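PDB 2XSG: CCMAN5 from Cellulosimicrobium cellulans, which hydrolyses alpha-mannosidic linkages as a calcium-binding family 92 glycoside hydrolase and enables mannose-6-phosphate modification of yeast-produced human lysosomal enzymes. Local coordinates for residues A594-N599 / K609-I614; F687-P692 / L747-G752; F694-I699 / T708-G713; A718-S723 / E753-W758. One frame throughout, in Å; residues are numbered along the deposited sequence.

Interaction 1 (A594-N599 / K609-I614)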
# COMPACT_ATOMS: atom_id res chain seq x y z
N ALA A 594 -11.95 -12.65 5.82
CA ALA A 594 -13.16 -13.22 6.46
C ALA A 594 -14.37 -13.40 5.54
O ALA A 594 -15.08 -14.39 5.67
CB ALA A 594 -13.55 -12.46 7.70
N PRO A 595 -14.62 -12.45 4.61
CA PRO A 595 -15.76 -12.65 3.70
C PRO A 595 -15.66 -13.88 2.82
O PRO A 595 -16.68 -14.39 2.39
CB PRO A 595 -15.76 -11.39 2.84
CG PRO A 595 -15.07 -10.36 3.69
CD PRO A 595 -14.08 -11.08 4.51
N TYR A 596 -14.44 -14.34 2.56
CA TYR A 596 -14.22 -15.50 1.71
C TYR A 596 -14.20 -16.83 2.47
O TYR A 596 -13.96 -17.88 1.87
CB TYR A 596 -12.93 -15.33 0.89
CG TYR A 596 -12.95 -14.11 -0.01
CD1 TYR A 596 -12.54 -12.86 0.47
CD2 TYR A 596 -13.37 -14.20 -1.34
CE1 TYR A 596 -12.56 -11.73 -0.35
CE2 TYR A 596 -13.40 -13.08 -2.16
CZ TYR A 596 -12.99 -11.85 -1.66
OH TYR A 596 -13.01 -10.74 -2.48
N LEU A 597 -14.45 -16.80 3.78
CA LEU A 597 -14.41 -18.06 4.55
C LEU A 597 -15.69 -18.90 4.50
O LEU A 597 -15.69 -20.06 4.92
CB LEU A 597 -13.97 -17.80 5.99
CG LEU A 597 -12.63 -17.05 6.10
CD1 LEU A 597 -12.21 -16.89 7.56
CD2 LEU A 597 -11.54 -17.74 5.29
N PHE A 598 -16.76 -18.31 3.98
CA PHE A 598 -17.99 -19.06 3.77
C PHE A 598 -17.81 -20.22 2.79
O PHE A 598 -18.54 -21.22 2.88
CB PHE A 598 -19.14 -18.14 3.34
CG PHE A 598 -19.62 -17.22 4.42
CD1 PHE A 598 -19.32 -15.85 4.37
CD2 PHE A 598 -20.38 -17.71 5.48
CE1 PHE A 598 -19.80 -14.98 5.36
CE2 PHE A 598 -20.86 -16.85 6.48
CZ PHE A 598 -20.55 -15.47 6.41
N ASN A 599 -16.84 -20.09 1.88
CA ASN A 599 -16.43 -21.18 0.98
C ASN A 599 -15.97 -22.41 1.77
O ASN A 599 -16.11 -23.54 1.32
CB ASN A 599 -15.27 -20.73 0.08
CG ASN A 599 -15.69 -19.78 -1.02
OD1 ASN A 599 -16.86 -19.45 -1.19
ND2 ASN A 599 -14.70 -19.31 -1.79
N LYS A 609 -22.10 -13.13 -1.99
CA LYS A 609 -22.90 -12.00 -1.52
C LYS A 609 -22.03 -10.94 -0.85
O LYS A 609 -22.09 -9.76 -1.22
CB LYS A 609 -23.99 -12.45 -0.53
CG LYS A 609 -24.94 -11.31 -0.11
CD LYS A 609 -25.95 -11.71 1.01
CE LYS A 609 -25.21 -12.03 2.31
NZ LYS A 609 -26.13 -12.23 3.46
N TRP A 610 -21.23 -11.37 0.12
CA TRP A 610 -20.42 -10.45 0.91
C TRP A 610 -19.32 -9.78 0.13
O TRP A 610 -19.05 -8.59 0.35
CB TRP A 610 -19.88 -11.14 2.17
CG TRP A 610 -20.96 -11.25 3.19
CD1 TRP A 610 -21.59 -12.39 3.63
CD2 TRP A 610 -21.60 -10.15 3.86
NE1 TRP A 610 -22.56 -12.06 4.55
CE2 TRP A 610 -22.59 -10.70 4.71
CE3 TRP A 610 -21.42 -8.76 3.85
CZ2 TRP A 610 -23.39 -9.91 5.54
CZ3 TRP A 610 -22.22 -7.97 4.66
CH2 TRP A 610 -23.19 -8.55 5.50
N ALA A 611 -18.69 -10.53 -0.79
CA ALA A 611 -17.69 -9.95 -1.69
C ALA A 611 -18.30 -8.84 -2.55
O ALA A 611 -17.77 -7.72 -2.59
CB ALA A 611 -17.05 -11.02 -2.56
N ARG A 612 -19.42 -9.12 -3.21
CA ARG A 612 -20.07 -8.10 -4.01
C ARG A 612 -20.53 -6.91 -3.15
O ARG A 612 -20.39 -5.75 -3.57
CB ARG A 612 -21.22 -8.68 -4.84
CG ARG A 612 -21.86 -7.69 -5.81
CD ARG A 612 -20.96 -7.31 -6.97
NE ARG A 612 -21.46 -6.14 -7.71
CZ ARG A 612 -21.70 -6.12 -9.02
NH1 ARG A 612 -21.48 -7.19 -9.78
NH2 ARG A 612 -22.13 -4.99 -9.60
N ALA A 613 -21.03 -7.19 -1.94
CA ALA A 613 -21.61 -6.15 -1.06
C ALA A 613 -20.58 -5.19 -0.47
O ALA A 613 -20.71 -3.95 -0.56
CB ALA A 613 -22.45 -6.81 0.06
N ILE A 614 -19.55 -5.75 0.16
CA ILE A 614 -18.49 -4.95 0.79
C ILE A 614 -17.84 -4.03 -0.23
O ILE A 614 -17.57 -2.86 0.05
CB ILE A 614 -17.43 -5.84 1.49
CG1 ILE A 614 -18.05 -6.58 2.69
CG2 ILE A 614 -16.22 -4.99 2.04
CD1 ILE A 614 -17.24 -7.80 3.17
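The rings of F598 and W610 lie nearly parallel, the benzene plane turned 16° from that of the five-membered indole ring, yet they are slid so far apart (centroids 5.5 Å) that they hardly overlap. Their one close touch is F598 CE1, 3.6 Å from W610 CD1. One face of the indole carries CE of K609, 3.4 Å above the plane and offset toward the rim, while E573 accepts a hydrogen bond from W610 NE1 and also forms a salt bridge with K609. The Y596 ring stacks on F678, and its hydroxyl OH comes 4.1 Å from A611 CB. Between these aromatic contacts P595 forms the wedge. Its CG presses on I614 CD1 at 3.4 Å, tighter than usual for two carbons, with the two side chains crossing at about a right angle; its CB also rests 4.2 Å from W610 CB. The interface is thus almost wholly apolar. It folds the 3-10 turn 594-596 and the residues after it back onto helix 604-616, within the helical catalytic domain of family 92. M567 of helix 560-570 backs F598, and T619 of strand 618-623 touches W610.

Interaction 2 (F687-P692 / L747-G752)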
# COMPACT_ATOMS: atom_id res chain seq x y z
N PHE A 687 -6.11 -19.46 -4.51
CA PHE A 687 -6.99 -18.30 -4.46
C PHE A 687 -8.41 -18.77 -4.30
O PHE A 687 -8.78 -19.78 -4.91
CB PHE A 687 -6.83 -17.43 -5.70
CG PHE A 687 -5.45 -16.88 -5.85
CD1 PHE A 687 -5.10 -15.70 -5.20
CD2 PHE A 687 -4.49 -17.56 -6.58
CE1 PHE A 687 -3.83 -15.20 -5.29
CE2 PHE A 687 -3.18 -17.06 -6.68
CZ PHE A 687 -2.86 -15.87 -6.05
N GLN A 688 -9.18 -18.07 -3.47
CA GLN A 688 -10.59 -18.38 -3.28
C GLN A 688 -11.48 -17.60 -4.25
O GLN A 688 -11.26 -16.40 -4.49
CB GLN A 688 -11.02 -18.10 -1.83
CG GLN A 688 -10.40 -19.07 -0.78
CD GLN A 688 -11.00 -20.47 -0.86
OE1 GLN A 688 -12.21 -20.62 -1.09
NE2 GLN A 688 -10.16 -21.49 -0.68
N VAL A 689 -12.50 -18.30 -4.77
CA VAL A 689 -13.46 -17.73 -5.70
C VAL A 689 -14.45 -16.84 -4.96
O VAL A 689 -14.97 -17.23 -3.90
CB VAL A 689 -14.20 -18.84 -6.48
CG1 VAL A 689 -15.41 -18.27 -7.23
CG2 VAL A 689 -13.25 -19.52 -7.46
N GLY A 690 -14.68 -15.64 -5.50
CA GLY A 690 -15.66 -14.71 -4.93
C GLY A 690 -16.81 -14.45 -5.88
O GLY A 690 -17.45 -15.38 -6.38
N SER A 691 -17.07 -13.16 -6.14
CA SER A 691 -18.12 -12.74 -7.06
C SER A 691 -17.55 -11.78 -8.10
O SER A 691 -17.57 -10.56 -7.91
CB SER A 691 -19.26 -12.08 -6.27
OG SER A 691 -20.31 -11.63 -7.13
N PRO A 692 -17.01 -12.32 -9.22
CA PRO A 692 -16.43 -11.45 -10.25
C PRO A 692 -17.41 -10.35 -10.66
O PRO A 692 -18.59 -10.64 -10.91
CB PRO A 692 -16.16 -12.38 -11.45
CG PRO A 692 -16.34 -13.77 -10.96
CD PRO A 692 -16.92 -13.76 -9.56
N LEU A 747 -11.80 -19.22 -17.26
CA LEU A 747 -12.72 -19.51 -16.16
C LEU A 747 -14.02 -18.75 -16.44
O LEU A 747 -14.04 -17.52 -16.45
CB LEU A 747 -12.10 -19.09 -14.82
CG LEU A 747 -12.87 -19.27 -13.50
CD1 LEU A 747 -13.08 -20.74 -13.18
CD2 LEU A 747 -12.12 -18.59 -12.37
N ALA A 748 -15.08 -19.50 -16.70
CA ALA A 748 -16.35 -18.92 -17.10
C ALA A 748 -17.44 -19.18 -16.08
O ALA A 748 -17.80 -20.33 -15.84
CB ALA A 748 -16.78 -19.46 -18.46
N PHE A 749 -17.97 -18.13 -15.49
CA PHE A 749 -19.07 -18.27 -14.54
C PHE A 749 -20.42 -17.92 -15.16
O PHE A 749 -20.50 -17.05 -16.03
CB PHE A 749 -18.83 -17.41 -13.30
CG PHE A 749 -17.64 -17.81 -12.51
CD1 PHE A 749 -17.64 -18.99 -11.76
CD2 PHE A 749 -16.50 -17.02 -12.50
CE1 PHE A 749 -16.53 -19.36 -11.02
CE2 PHE A 749 -15.38 -17.39 -11.78
CZ PHE A 749 -15.39 -18.56 -11.03
N ARG A 750 -21.47 -18.61 -14.73
CA ARG A 750 -22.85 -18.23 -15.05
C ARG A 750 -23.45 -17.60 -13.79
O ARG A 750 -23.52 -18.24 -12.74
CB ARG A 750 -23.65 -19.47 -15.49
CG ARG A 750 -25.06 -19.20 -16.07
CD ARG A 750 -25.78 -20.53 -16.48
NE ARG A 750 -24.96 -21.33 -17.40
CZ ARG A 750 -25.28 -22.54 -17.87
NH1 ARG A 750 -26.42 -23.14 -17.53
NH2 ARG A 750 -24.43 -23.16 -18.70
N MET A 751 -23.84 -16.33 -13.89
CA MET A 751 -24.33 -15.57 -12.73
C MET A 751 -25.85 -15.51 -12.69
O MET A 751 -26.51 -15.66 -13.71
CB MET A 751 -23.76 -14.16 -12.74
CG MET A 751 -22.27 -14.09 -12.95
SD MET A 751 -21.34 -14.95 -11.66
CE MET A 751 -21.51 -13.88 -10.24
N GLY A 752 -26.40 -15.28 -11.50
CA GLY A 752 -27.85 -15.20 -11.32
C GLY A 752 -28.20 -14.43 -10.06
O GLY A 752 -27.33 -14.11 -9.24
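Sheet-on-sheet packing underlies this contact: strand 686-689, from a small three-stranded antiparallel sheet, and the loop that leaves it lie against the six-stranded mixed sheet to which strand 746-752 belongs. F749 and P692 bury the most surface, followed by M751. With CG anti to its carbonyl carbon (chi1 -64°), F749 reaches off its strand to meet two partners from the other segment at different ring atoms. P692 crosses it at about a right angle, CG lying 3.6 Å from F749 CD2 and 3.8 Å from CE2. V689 instead meets the ring tip to tip, its CG1 held anti to the backbone N and 3.8 Å from F749 CZ. V709 and V721, on the strands flanking 746-752, touch the same phenylalanine, so it links its sheet to strand 686-689 and the loop after it. An alanine here would remove the ring and would probably loosen the packing of both P692 and V689 against the larger sheet. M751 works differently, through a chain bent at chi2 (-60°) and again at chi3 (-73°). That fold carries its methyl CE to 4.0 Å from S691 OG, a hydroxyl already hydrogen-bonded to the carbonyl O of F719.

Interaction 3 (F694-I699 / T708-G713)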
# COMPACT_ATOMS: atom_id res chain seq x y z
N PHE A 694 -17.35 -8.16 -13.34
CA PHE A 694 -17.49 -7.74 -14.74
C PHE A 694 -17.81 -8.89 -15.69
O PHE A 694 -17.47 -10.05 -15.43
CB PHE A 694 -16.23 -7.00 -15.20
CG PHE A 694 -15.87 -5.83 -14.31
CD1 PHE A 694 -16.72 -4.74 -14.18
CD2 PHE A 694 -14.68 -5.81 -13.61
CE1 PHE A 694 -16.38 -3.66 -13.36
CE2 PHE A 694 -14.33 -4.74 -12.78
CZ PHE A 694 -15.18 -3.67 -12.67
N ASP A 695 -18.47 -8.55 -16.80
CA ASP A 695 -18.85 -9.53 -17.81
C ASP A 695 -17.65 -10.31 -18.32
O ASP A 695 -17.72 -11.52 -18.49
CB ASP A 695 -19.57 -8.85 -18.99
CG ASP A 695 -20.82 -8.14 -18.55
OD1 ASP A 695 -20.70 -7.26 -17.67
OD2 ASP A 695 -21.92 -8.47 -19.07
N SER A 696 -16.54 -9.61 -18.56
CA SER A 696 -15.28 -10.23 -18.93
C SER A 696 -14.13 -9.44 -18.30
O SER A 696 -14.14 -8.20 -18.30
CB SER A 696 -15.12 -10.27 -20.46
OG SER A 696 -13.88 -10.85 -20.84
N THR A 697 -13.16 -10.16 -17.74
CA THR A 697 -11.91 -9.57 -17.24
C THR A 697 -10.72 -10.40 -17.76
O THR A 697 -10.67 -11.61 -17.53
CB THR A 697 -11.93 -9.46 -15.71
OG1 THR A 697 -12.91 -8.48 -15.32
CG2 THR A 697 -10.57 -9.07 -15.16
N THR A 698 -9.81 -9.76 -18.50
CA THR A 698 -8.67 -10.43 -19.16
C THR A 698 -7.34 -9.90 -18.62
O THR A 698 -7.04 -8.70 -18.72
CB THR A 698 -8.70 -10.24 -20.72
OG1 THR A 698 -9.93 -10.76 -21.24
CG2 THR A 698 -7.54 -10.95 -21.39
N ILE A 699 -6.54 -10.79 -18.06
CA ILE A 699 -5.19 -10.46 -17.64
C ILE A 699 -4.22 -10.99 -18.69
O ILE A 699 -4.13 -12.21 -18.89
CB ILE A 699 -4.83 -11.03 -16.25
CG1 ILE A 699 -5.87 -10.59 -15.20
CG2 ILE A 699 -3.39 -10.60 -15.85
CD1 ILE A 699 -5.76 -11.36 -13.81
N THR A 708 -8.53 -15.43 -18.63
CA THR A 708 -9.81 -14.79 -18.87
C THR A 708 -10.83 -15.35 -17.90
O THR A 708 -11.06 -16.56 -17.85
CB THR A 708 -10.25 -14.94 -20.35
OG1 THR A 708 -9.15 -14.64 -21.19
CG2 THR A 708 -11.40 -14.00 -20.69
N VAL A 709 -11.40 -14.47 -17.09
CA VAL A 709 -12.51 -14.84 -16.23
C VAL A 709 -13.74 -14.10 -16.73
O VAL A 709 -13.74 -12.87 -16.84
CB VAL A 709 -12.21 -14.60 -14.72
CG1 VAL A 709 -11.94 -13.12 -14.40
CG2 VAL A 709 -13.35 -15.14 -13.85
N THR A 710 -14.78 -14.86 -17.06
CA THR A 710 -16.07 -14.28 -17.47
C THR A 710 -17.18 -14.54 -16.46
O THR A 710 -17.17 -15.56 -15.75
CB THR A 710 -16.54 -14.78 -18.86
OG1 THR A 710 -16.37 -16.21 -18.92
CG2 THR A 710 -15.75 -14.11 -19.97
N ALA A 711 -18.13 -13.62 -16.40
CA ALA A 711 -19.27 -13.73 -15.51
C ALA A 711 -20.52 -13.45 -16.32
O ALA A 711 -20.99 -12.31 -16.43
CB ALA A 711 -19.12 -12.77 -14.32
N ASP A 712 -21.03 -14.51 -16.94
CA ASP A 712 -22.11 -14.38 -17.91
C ASP A 712 -23.39 -13.97 -17.21
O ASP A 712 -23.80 -14.60 -16.25
CB ASP A 712 -22.26 -15.67 -18.70
CG ASP A 712 -21.16 -15.84 -19.73
OD1 ASP A 712 -20.23 -16.67 -19.52
OD2 ASP A 712 -21.21 -15.12 -20.75
N GLY A 713 -24.00 -12.88 -17.66
CA GLY A 713 -25.19 -12.36 -17.00
C GLY A 713 -24.98 -11.63 -15.68
O GLY A 713 -25.95 -11.32 -15.01
O HOH W 1 -15.38 -11.65 -14.68
O HOH W 2 -22.52 -11.33 -19.68
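Strands 696-699 and 708-712 run antiparallel, their axes 4.8 Å apart at closest approach and their directions 176° apart. T697 and V709 form a hydrogen-bonded pair through both amides: T697 N gives to V709 O (2.9 Å) and V709 N to T697 O, each donor nearly along the C=O axis. Non-hydrogen-bonded pairs flank it, S696 with T710 and T698 with T708. A third bond runs from A711 N to D695 O (3.0 Å), its donor 46° out of the carbonyl plane.

One face of the sheet is lined by small hydroxylated residues. T698 and T708 lie side by side, pointing the same way, and methyl CG2 of T708 sits 3.6 Å from T698 OG1; S696 OG faces both methyls, CG2 of T708 (4.0 Å) and CG2 of T710 (3.9 Å). The other face is more apolar, with T697 CB 3.9 Å from V709 CG1, a methyl in the crowded position between backbone N and carbonyl carbon. Two waters extend the join: one donates to both F694 O and V709 O, and another donates to D695 OD2 while accepting from G713 N at 2.9 Å. The second oxygen of that carboxylate, OD1, is hydrogen-bonded to S298.

F749 and A748 of strand 746-752 touch V709 and T710 respectively. On the far flank D695 and S696 both face D296 of strand 293-296, a classic beta bulge, beside what is otherwise a regular beta hairpin within a mixed sheet.

Interaction 4 (A718-S723 / E753-W758)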
# COMPACT_ATOMS: atom_id res chain seq x y z
N ALA A 718 -27.34 -9.70 -10.05
CA ALA A 718 -26.92 -11.07 -10.37
C ALA A 718 -25.46 -11.28 -10.00
O ALA A 718 -24.58 -11.30 -10.86
CB ALA A 718 -27.19 -11.40 -11.85
N PHE A 719 -25.21 -11.47 -8.71
CA PHE A 719 -23.85 -11.59 -8.19
C PHE A 719 -23.55 -12.98 -7.59
O PHE A 719 -22.52 -13.17 -6.96
CB PHE A 719 -23.57 -10.47 -7.18
CG PHE A 719 -24.60 -10.36 -6.09
CD1 PHE A 719 -24.62 -11.26 -5.03
CD2 PHE A 719 -25.57 -9.35 -6.14
CE1 PHE A 719 -25.58 -11.16 -4.03
CE2 PHE A 719 -26.53 -9.24 -5.14
CZ PHE A 719 -26.54 -10.15 -4.09
N TYR A 720 -24.48 -13.92 -7.77
CA TYR A 720 -24.31 -15.30 -7.27
C TYR A 720 -23.92 -16.19 -8.43
O TYR A 720 -24.49 -16.08 -9.53
CB TYR A 720 -25.61 -15.86 -6.67
CG TYR A 720 -26.11 -15.21 -5.39
CD1 TYR A 720 -25.48 -15.45 -4.18
CD2 TYR A 720 -27.23 -14.39 -5.40
CE1 TYR A 720 -25.92 -14.89 -3.02
CE2 TYR A 720 -27.70 -13.80 -4.22
CZ TYR A 720 -27.04 -14.08 -3.03
OH TYR A 720 -27.46 -13.52 -1.84
N VAL A 721 -22.96 -17.08 -8.20
CA VAL A 721 -22.54 -18.06 -9.21
C VAL A 721 -23.58 -19.18 -9.28
O VAL A 721 -24.01 -19.68 -8.25
CB VAL A 721 -21.14 -18.62 -8.92
CG1 VAL A 721 -20.77 -19.72 -9.90
CG2 VAL A 721 -20.11 -17.48 -8.95
N GLN A 722 -24.03 -19.51 -10.49
CA GLN A 722 -25.02 -20.58 -10.70
C GLN A 722 -24.34 -21.86 -11.17
O GLN A 722 -24.80 -22.96 -10.86
CB GLN A 722 -26.07 -20.17 -11.74
CG GLN A 722 -26.72 -18.83 -11.46
CD GLN A 722 -27.44 -18.78 -10.10
OE1 GLN A 722 -27.07 -17.98 -9.21
NE2 GLN A 722 -28.46 -19.60 -9.94
N SER A 723 -23.28 -21.71 -11.95
CA SER A 723 -22.51 -22.83 -12.47
C SER A 723 -21.21 -22.26 -13.01
O SER A 723 -21.09 -21.03 -13.14
CB SER A 723 -23.27 -23.56 -13.58
OG SER A 723 -23.18 -22.85 -14.80
N GLU A 753 -29.48 -14.15 -9.90
CA GLU A 753 -29.93 -13.25 -8.85
C GLU A 753 -30.24 -13.97 -7.53
O GLU A 753 -30.49 -13.32 -6.52
CB GLU A 753 -31.15 -12.45 -9.35
CG GLU A 753 -30.78 -11.45 -10.44
CD GLU A 753 -31.92 -10.54 -10.86
OE1 GLU A 753 -32.84 -10.33 -10.04
OE2 GLU A 753 -31.87 -10.02 -12.00
N GLN A 754 -30.20 -15.30 -7.56
CA GLN A 754 -30.47 -16.10 -6.36
C GLN A 754 -29.27 -16.96 -5.99
O GLN A 754 -28.53 -17.38 -6.86
CB GLN A 754 -31.69 -17.01 -6.57
CG GLN A 754 -32.85 -16.40 -7.38
CD GLN A 754 -33.49 -15.23 -6.67
OE1 GLN A 754 -33.50 -15.16 -5.44
NE2 GLN A 754 -34.05 -14.29 -7.45
N PRO A 755 -29.08 -17.23 -4.67
CA PRO A 755 -28.05 -18.19 -4.24
C PRO A 755 -28.27 -19.57 -4.86
O PRO A 755 -29.43 -20.02 -5.01
CB PRO A 755 -28.25 -18.30 -2.71
CG PRO A 755 -29.13 -17.20 -2.32
CD PRO A 755 -29.84 -16.67 -3.55
N SER A 756 -27.18 -20.24 -5.21
CA SER A 756 -27.24 -21.62 -5.70
C SER A 756 -26.36 -22.51 -4.82
O SER A 756 -25.62 -22.01 -3.96
CB SER A 756 -26.79 -21.69 -7.17
OG SER A 756 -25.38 -21.80 -7.27
N ASP A 757 -26.43 -23.82 -5.04
CA ASP A 757 -25.57 -24.77 -4.36
C ASP A 757 -24.27 -25.08 -5.16
O ASP A 757 -23.56 -26.04 -4.84
CB ASP A 757 -26.35 -26.06 -4.00
CG ASP A 757 -26.88 -26.80 -5.23
OD1 ASP A 757 -26.62 -26.38 -6.38
OD2 ASP A 757 -27.57 -27.83 -5.04
N TRP A 758 -23.96 -24.27 -6.17
CA TRP A 758 -22.66 -24.40 -6.87
C TRP A 758 -21.51 -24.35 -5.88
O TRP A 758 -21.50 -23.51 -4.99
CB TRP A 758 -22.43 -23.30 -7.93
CG TRP A 758 -21.05 -23.44 -8.54
CD1 TRP A 758 -20.68 -24.31 -9.53
CD2 TRP A 758 -19.85 -22.73 -8.15
NE1 TRP A 758 -19.34 -24.17 -9.80
CE2 TRP A 758 -18.80 -23.21 -8.98
CE3 TRP A 758 -19.56 -21.73 -7.21
CZ2 TRP A 758 -17.48 -22.74 -8.89
CZ3 TRP A 758 -18.24 -21.25 -7.12
CH2 TRP A 758 -17.22 -21.76 -7.96
O HOH W 3 -24.39 -19.11 -5.44
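Where the loop 753-758 runs alongside segment 718-723, two flat side chains make the dense part of the contact. Y720 and P755 lie side by side, and P755 CD sits over the tyrosine face, 3.9 Å from the ring centroid and 21° off its normal, a CH-pi contact. The opposite face of that ring carries CE1 of F719, so the phenol is sandwiched, while E753 O approaches at its edge, 3.6 Å from Y720 CD2. W758 (CG anti to the backbone N, chi1 176°) is the second platform: V721 CG1 sits over its six-membered ring, again a CH-pi contact, 3.9 Å from the centroid. Its indole NE1 is hydrogen-bonded to F731 O. An alanine in place of Y720 would strip away the surface on which P755 rests, and the contact with K609 of helix 604-616, and would probably loosen the loop against the strand.

The fringe is looser. At the exposed end the E753 side chain meets A718 through its CG, 3.9 Å from A718 CB. Exposed Q754 touches the strand with its carbonyl O, 3.3 Å from Y720 CB.

Between the platforms the chemistry turns polar. S756 OG donates to V721 O at 2.7 Å, in the carbonyl plane and on a lone pair. S756 OG in turn accepts from W758 N at 3.1 Å, closing an ST turn. A water accepts from S756 N and probably donates to V721 O, 2.9 Å away. One hydroxyl thus donates and accepts at once, tying loop to strand and fixing the turn that delivers the tryptophan.

How the interactions relate
Interactions 2, 3 and 4 share one mixed sheet: strand 746-752 lies between 706-712 and 720-726, and F749 N and O probably bond to T710 O and D712 N, while R750 O meets Q722 N. Interaction 1, on the helical side, is joined to strand 686-689 of the smaller sheet by N599, which donates to Q688 and V689, and to interaction 4 by R612 and K609, which pack on F719, and K609 also on Y720. Burial sets the chemistry. Interactions 1 and 2 are buried and hold by carbon contacts; interaction 3, partly buried, relies on backbone hydrogen bonds and waters; interaction 4, with its exposed loop, combines CH-pi platforms with a serine hydroxyl.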